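PDB 4XJW: sialidase B from Streptococcus pneumoniae serotype 4, which hydrolyses alpha-(2->3)-, alpha-(2->6)- and alpha-(2->8)-glycosidic linkages of terminal sialic acids in oligosaccharides, glycoproteins and glycolipids. Local coordinates for residues E508-V513 against T529-G534; T522-Y527 against Y542-Q547. The protein carries 1 engineered substitution. All coordinates share one frame; numbering follows the deposited sequence.

Contact 1 of 2, residues E508-V513 against T529-G534; sequences ELRDGV and TSRDSG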
loop_
_atom_site.group_PDB
_atom_site.type_symbol
_atom_site.label_atom_id
_atom_site.label_comp_id
_atom_site.label_asym_id
_atom_site.label_seq_id
_atom_site.Cartn_x
_atom_site.Cartn_y
_atom_site.Cartn_z
ATOM N N GLU A 508 15.509 3.317 19.251
ATOM C CA GLU A 508 16.557 3.332 20.273
ATOM C C GLU A 508 16.259 4.483 21.237
ATOM O O GLU A 508 16.423 5.653 20.887
ATOM C CB GLU A 508 17.969 3.463 19.657
ATOM C CG GLU A 508 19.070 3.110 20.668
ATOM C CD GLU A 508 20.465 3.087 20.083
ATOM O OE1 GLU A 508 20.634 3.517 18.922
ATOM O OE2 GLU A 508 21.393 2.634 20.792
ATOM N N LEU A 509 15.784 4.158 22.437
ATOM C CA LEU A 509 15.424 5.190 23.418
ATOM C C LEU A 509 16.633 5.971 23.902
ATOM O O LEU A 509 16.570 7.185 24.086
ATOM C CB LEU A 509 14.720 4.575 24.632
ATOM C CG LEU A 509 13.321 4.006 24.409
ATOM C CD1 LEU A 509 12.748 3.509 25.716
ATOM C CD2 LEU A 509 12.416 5.052 23.778
ATOM N N ARG A 510 17.714 5.244 24.153
ATOM C CA ARG A 510 18.999 5.816 24.524
ATOM C C ARG A 510 20.033 4.743 24.212
ATOM O O ARG A 510 19.675 3.654 23.794
ATOM C CB ARG A 510 19.018 6.197 26.006
ATOM C CG ARG A 510 18.589 5.085 26.948
ATOM C CD ARG A 510 18.684 5.524 28.404
ATOM N NE ARG A 510 18.189 4.509 29.335
ATOM C CZ ARG A 510 18.970 3.683 30.025
ATOM N NH1 ARG A 510 20.291 3.752 29.898
ATOM N NH2 ARG A 510 18.432 2.800 30.854
ATOM N N ASP A 511 21.308 5.033 24.408
ATOM C CA ASP A 511 22.348 4.119 23.959
ATOM C C ASP A 511 22.221 2.657 24.421
ATOM O O ASP A 511 22.338 2.353 25.606
ATOM C CB ASP A 511 23.717 4.685 24.320
ATOM C CG ASP A 511 24.704 4.514 23.212
ATOM O OD1 ASP A 511 25.312 3.427 23.144
ATOM O OD2 ASP A 511 24.864 5.460 22.407
ATOM N N GLY A 512 21.960 1.764 23.467
ATOM C CA GLY A 512 21.904 0.335 23.739
ATOM C C GLY A 512 20.551 -0.148 24.211
ATOM O O GLY A 512 20.352 -1.345 24.389
ATOM N N VAL A 513 19.630 0.791 24.410
ATOM C CA VAL A 513 18.274 0.489 24.871
ATOM C C VAL A 513 17.304 0.602 23.705
ATOM O O VAL A 513 17.098 1.691 23.171
ATOM C CB VAL A 513 17.842 1.451 25.975
ATOM C CG1 VAL A 513 16.451 1.104 26.491
ATOM C CG2 VAL A 513 18.860 1.420 27.120
ATOM N N THR A 529 11.413 -4.439 25.641
ATOM C CA THR A 529 12.620 -3.616 25.696
ATOM C C THR A 529 13.868 -4.473 25.806
ATOM O O THR A 529 13.882 -5.481 26.535
ATOM C CB THR A 529 12.577 -2.670 26.904
ATOM O OG1 THR A 529 11.367 -1.902 26.877
ATOM C CG2 THR A 529 13.790 -1.724 26.931
ATOM N N SER A 530 14.914 -4.068 25.087
ATOM C CA SER A 530 16.244 -4.644 25.257
ATOM C C SER A 530 17.159 -3.563 25.823
ATOM O O SER A 530 17.048 -2.399 25.448
ATOM C CB SER A 530 16.798 -5.143 23.923
ATOM O OG SER A 530 18.145 -5.576 24.055
ATOM N N ARG A 531 18.061 -3.954 26.719
ATOM C CA ARG A 531 19.014 -3.019 27.315
ATOM C C ARG A 531 20.443 -3.479 27.068
ATOM O O ARG A 531 21.379 -3.055 27.760
ATOM C CB ARG A 531 18.739 -2.875 28.812
ATOM C CG ARG A 531 17.375 -2.290 29.114
ATOM C CD ARG A 531 17.088 -2.197 30.599
ATOM N NE ARG A 531 15.818 -1.517 30.838
ATOM C CZ ARG A 531 15.665 -0.197 30.790
ATOM N NH1 ARG A 531 16.699 0.586 30.510
ATOM N NH2 ARG A 531 14.474 0.346 31.008
ATOM N N ASP A 532 20.611 -4.345 26.073
ATOM C CA ASP A 532 21.926 -4.832 25.685
ATOM C C ASP A 532 22.051 -4.919 24.170
ATOM O O ASP A 532 22.621 -5.869 23.639
ATOM C CB ASP A 532 22.232 -6.189 26.333
ATOM C CG ASP A 532 21.146 -7.221 26.090
ATOM O OD1 ASP A 532 20.273 -7.002 25.219
ATOM O OD2 ASP A 532 21.173 -8.269 26.769
ATOM N N SER A 533 21.503 -3.917 23.489
ATOM C CA SER A 533 21.619 -3.813 22.035
ATOM C C SER A 533 21.028 -5.008 21.275
ATOM O O SER A 533 21.534 -5.402 20.218
ATOM C CB SER A 533 23.087 -3.599 21.650
ATOM O OG SER A 533 23.542 -2.335 22.102
ATOM N N GLY A 534 19.956 -5.580 21.809
ATOM C CA GLY A 534 19.229 -6.614 21.090
ATOM C C GLY A 534 19.575 -8.050 21.444
ATOM O O GLY A 534 18.943 -8.975 20.940
#
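Val-513 packs against the arginine pair Arg-510 and Arg-531 and against Thr-529. Its CG1 is anti to the backbone N (chi1 -178°) and lies 3.9 Å from Thr-529 CG2. The two side chains cross obliquely. CG1 also lies over one face of the Arg-531 guanidinium. The other branch, CG2, sits 3.7 Å above the centre of the Arg-510 guanidinium. The Arg-531 side chain runs beside Val-513 and points the same way.

Both arginines are extended from CG to NE, and their guanidinium planes are 39° apart. Arg-510 NH2 comes in at the edge of the Arg-531 group. It is modelled 2.8 Å from Arg-531 NH1, too close for two donors, so the exact spacing is doubtful. Asp-596 OD2 forms salt bridges with both nitrogens, which would offset the repulsion between the like charges.

Where the backbones turn, Ser-533 N donates to Gly-512 O at 3.0 Å, which ties the two turns together. Ser-533 OG comes within 3.5 Å of Gly-512 CA. Val-513 CA makes a CA-H...O contact with Ser-530 O at 3.2 Å. Gly-512 is in the third position of a type II turn from Arg-510 to Val-513. Its N gives a nearly straight bond (177°) to Glu-508 OE2, on the anti lone pair of that oxygen.

On the other segment, Ser-530 OG accepts from Gly-534 N at 2.9 Å and more weakly from Asp-532 N. Asp-532 OD2 is hydrogen-bonded to Thr-536 OG1, and Ser-530 OG to the backbone O of Thr-536. Ser-530, Asp-532, Gly-534, Thr-536 and Trp-537 spell the Ser-X-Asp-X-Gly-X-Thr-Trp signature of the fourth BNR repeat, the Asp-box turn of sialidase beta-propellers, here set against the neighbouring hairpin turn of the same blade.

Contact 2 of 2, residues T522-Y527 against Y542-Q547; sequences TGKIAY and YIDGIQ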
loop_
_atom_site.group_PDB
_atom_site.type_symbol
_atom_site.label_atom_id
_atom_site.label_comp_id
_atom_site.label_asym_id
_atom_site.label_seq_id
_atom_site.Cartn_x
_atom_site.Cartn_y
_atom_site.Cartn_z
ATOM N N THR A 522 -4.881 -8.638 20.581
ATOM C CA THR A 522 -5.588 -8.208 21.790
ATOM C C THR A 522 -6.342 -6.889 21.651
ATOM O O THR A 522 -7.050 -6.488 22.573
ATOM C CB THR A 522 -4.614 -8.034 22.980
ATOM O OG1 THR A 522 -3.841 -6.838 22.799
ATOM C CG2 THR A 522 -3.683 -9.218 23.101
ATOM N N GLY A 523 -6.183 -6.203 20.517
ATOM C CA GLY A 523 -6.708 -4.859 20.366
ATOM C C GLY A 523 -5.822 -3.763 20.951
ATOM O O GLY A 523 -6.218 -2.602 20.981
ATOM N N LYS A 524 -4.644 -4.138 21.450
ATOM C CA LYS A 524 -3.684 -3.170 21.972
ATOM C C LYS A 524 -2.309 -3.408 21.368
ATOM O O LYS A 524 -1.915 -4.551 21.119
ATOM C CB LYS A 524 -3.599 -3.264 23.496
ATOM C CG LYS A 524 -4.859 -2.801 24.215
ATOM C CD LYS A 524 -4.685 -2.861 25.730
ATOM C CE LYS A 524 -5.958 -2.424 26.445
ATOM N NZ LYS A 524 -6.933 -1.818 25.490
ATOM N N ILE A 525 -1.582 -2.319 21.142
ATOM C CA ILE A 525 -0.201 -2.392 20.693
ATOM C C ILE A 525 0.658 -2.833 21.868
ATOM O O ILE A 525 0.466 -2.361 22.988
ATOM C CB ILE A 525 0.243 -1.022 20.174
ATOM C CG1 ILE A 525 -0.600 -0.652 18.945
ATOM C CG2 ILE A 525 1.754 -0.991 19.867
ATOM C CD1 ILE A 525 -0.414 0.788 18.476
ATOM N N ALA A 526 1.576 -3.762 21.625
ATOM C CA ALA A 526 2.427 -4.285 22.687
ATOM C C ALA A 526 3.823 -3.718 22.552
ATOM O O ALA A 526 4.161 -3.116 21.529
ATOM C CB ALA A 526 2.480 -5.806 22.640
ATOM N N TYR A 527 4.635 -3.911 23.582
ATOM C CA TYR A 527 6.041 -3.546 23.496
ATOM C C TYR A 527 6.917 -4.388 24.397
ATOM O O TYR A 527 6.436 -4.993 25.359
ATOM C CB TYR A 527 6.252 -2.043 23.745
ATOM C CG TYR A 527 5.919 -1.562 25.138
ATOM C CD1 TYR A 527 6.881 -1.562 26.136
ATOM C CD2 TYR A 527 4.647 -1.093 25.445
ATOM C CE1 TYR A 527 6.590 -1.117 27.403
ATOM C CE2 TYR A 527 4.340 -0.639 26.707
ATOM C CZ TYR A 527 5.326 -0.657 27.686
ATOM O OH TYR A 527 5.037 -0.210 28.954
ATOM N N TYR A 542 1.774 -3.669 27.402
ATOM C CA TYR A 542 0.824 -3.115 26.452
ATOM C C TYR A 542 0.599 -1.636 26.669
ATOM O O TYR A 542 0.697 -1.136 27.782
ATOM C CB TYR A 542 -0.514 -3.868 26.511
ATOM C CG TYR A 542 -0.369 -5.338 26.229
ATOM C CD1 TYR A 542 -0.464 -5.828 24.931
ATOM C CD2 TYR A 542 -0.126 -6.240 27.259
ATOM C CE1 TYR A 542 -0.320 -7.175 24.669
ATOM C CE2 TYR A 542 0.019 -7.586 27.007
ATOM C CZ TYR A 542 -0.085 -8.048 25.710
ATOM O OH TYR A 542 0.059 -9.390 25.455
ATOM N N ILE A 543 0.311 -0.934 25.579
ATOM C CA ILE A 543 -0.061 0.461 25.644
ATOM C C ILE A 543 -1.564 0.537 25.882
ATOM O O ILE A 543 -2.346 0.010 25.095
ATOM C CB ILE A 543 0.326 1.174 24.322
ATOM C CG1 ILE A 543 1.839 1.095 24.115
ATOM C CG2 ILE A 543 -0.189 2.612 24.283
ATOM C CD1 ILE A 543 2.298 1.607 22.759
ATOM N N ASP A 544 -1.957 1.134 27.002
ATOM C CA ASP A 544 -3.340 1.528 27.191
ATOM C C ASP A 544 -3.431 2.916 26.569
ATOM O O ASP A 544 -2.519 3.734 26.731
ATOM C CB ASP A 544 -3.710 1.585 28.682
ATOM C CG ASP A 544 -3.448 0.279 29.415
ATOM O OD1 ASP A 544 -3.633 -0.802 28.817
ATOM O OD2 ASP A 544 -3.051 0.336 30.600
ATOM N N GLY A 545 -4.501 3.175 25.832
ATOM C CA GLY A 545 -4.712 4.495 25.277
ATOM C C GLY A 545 -4.752 4.559 23.763
ATOM O O GLY A 545 -5.119 5.589 23.193
ATOM N N ILE A 546 -4.336 3.477 23.112
ATOM C CA ILE A 546 -4.461 3.359 21.664
ATOM C C ILE A 546 -5.278 2.110 21.392
ATOM O O ILE A 546 -4.998 1.069 21.973
ATOM C CB ILE A 546 -3.094 3.227 20.970
ATOM C CG1 ILE A 546 -2.230 4.455 21.253
ATOM C CG2 ILE A 546 -3.268 3.062 19.453
ATOM C CD1 ILE A 546 -0.856 4.372 20.652
ATOM N N GLN A 547 -6.292 2.219 20.534
ATOM C CA GLN A 547 -7.094 1.048 20.161
ATOM C C GLN A 547 -6.725 0.512 18.785
ATOM O O GLN A 547 -6.527 1.286 17.844
ATOM C CB GLN A 547 -8.591 1.376 20.130
ATOM C CG GLN A 547 -9.115 2.238 21.267
ATOM C CD GLN A 547 -8.657 1.755 22.622
ATOM O OE1 GLN A 547 -8.631 0.550 22.891
ATOM N NE2 GLN A 547 -8.270 2.695 23.484
HETATM O O HOH W 1 -2.557 0.081 22.404
#
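Ile-543 N donates to Ile-525 O at 3.0 Å, almost straight (177°). The side chains of these two residues lie side by side, with Ile-525 CG2 3.9 Å from Ile-543 CD1. Ile-525 CD1 reaches Ile-546 CG2 at 3.8 Å. Ile-543 CG1 touches Tyr-527 CD2, and those side chains cross at about a right angle. With CG anti to its carbonyl carbon (chi1 -58°), the Tyr-542 ring passes Ala-526 CB, 3.7 Å from CE1, and CE1 also nears Thr-522 OG1.

Ala-526 and Tyr-542 form an antiparallel non-hydrogen-bonded pair. The pair joins the third strand of a four-stranded antiparallel propeller blade to its short outermost strand, 541-542.

Beyond it the backbones part, and a water links them. The water accepts from Ile-525 N and donates to Ile-543 O and Ile-546 O, both at 2.7 Å. Lys-524 lays its CD near Ile-543 O, while NZ stays 4.8 Å from Asp-544 OD1. Thr-522 OG1 takes Lys-524 N in an ST turn and is also bonded to Thr-520. Farther out, Leu-572 and Thr-574 of strand 569-575 pack on the isoleucines, and Phe-517 lies against Tyr-527 and Ile-543.

Overall arrangement
From the N terminus, strand 504-510 turns into strand 513-518. The chain then loops to 522-527 and enters strand 526-530. Contact 1 closes the 15 residues between 513 and 529 and sets the first hairpin turn beside the Asp-box turn. The chain continues through the Asp box to strand 541-542 and the loop after it. Contact 2 closes the 14 residues between 527 and 542. The two closures cross and do not nest, because 522-527 lies inside the first loop and 529-534 inside the second. Both use strand 526-530 of one blade. Their centres are about 21 Å apart. Contact 2 lies nearer Arg-519, which probably binds the substrate, as in related sialidases.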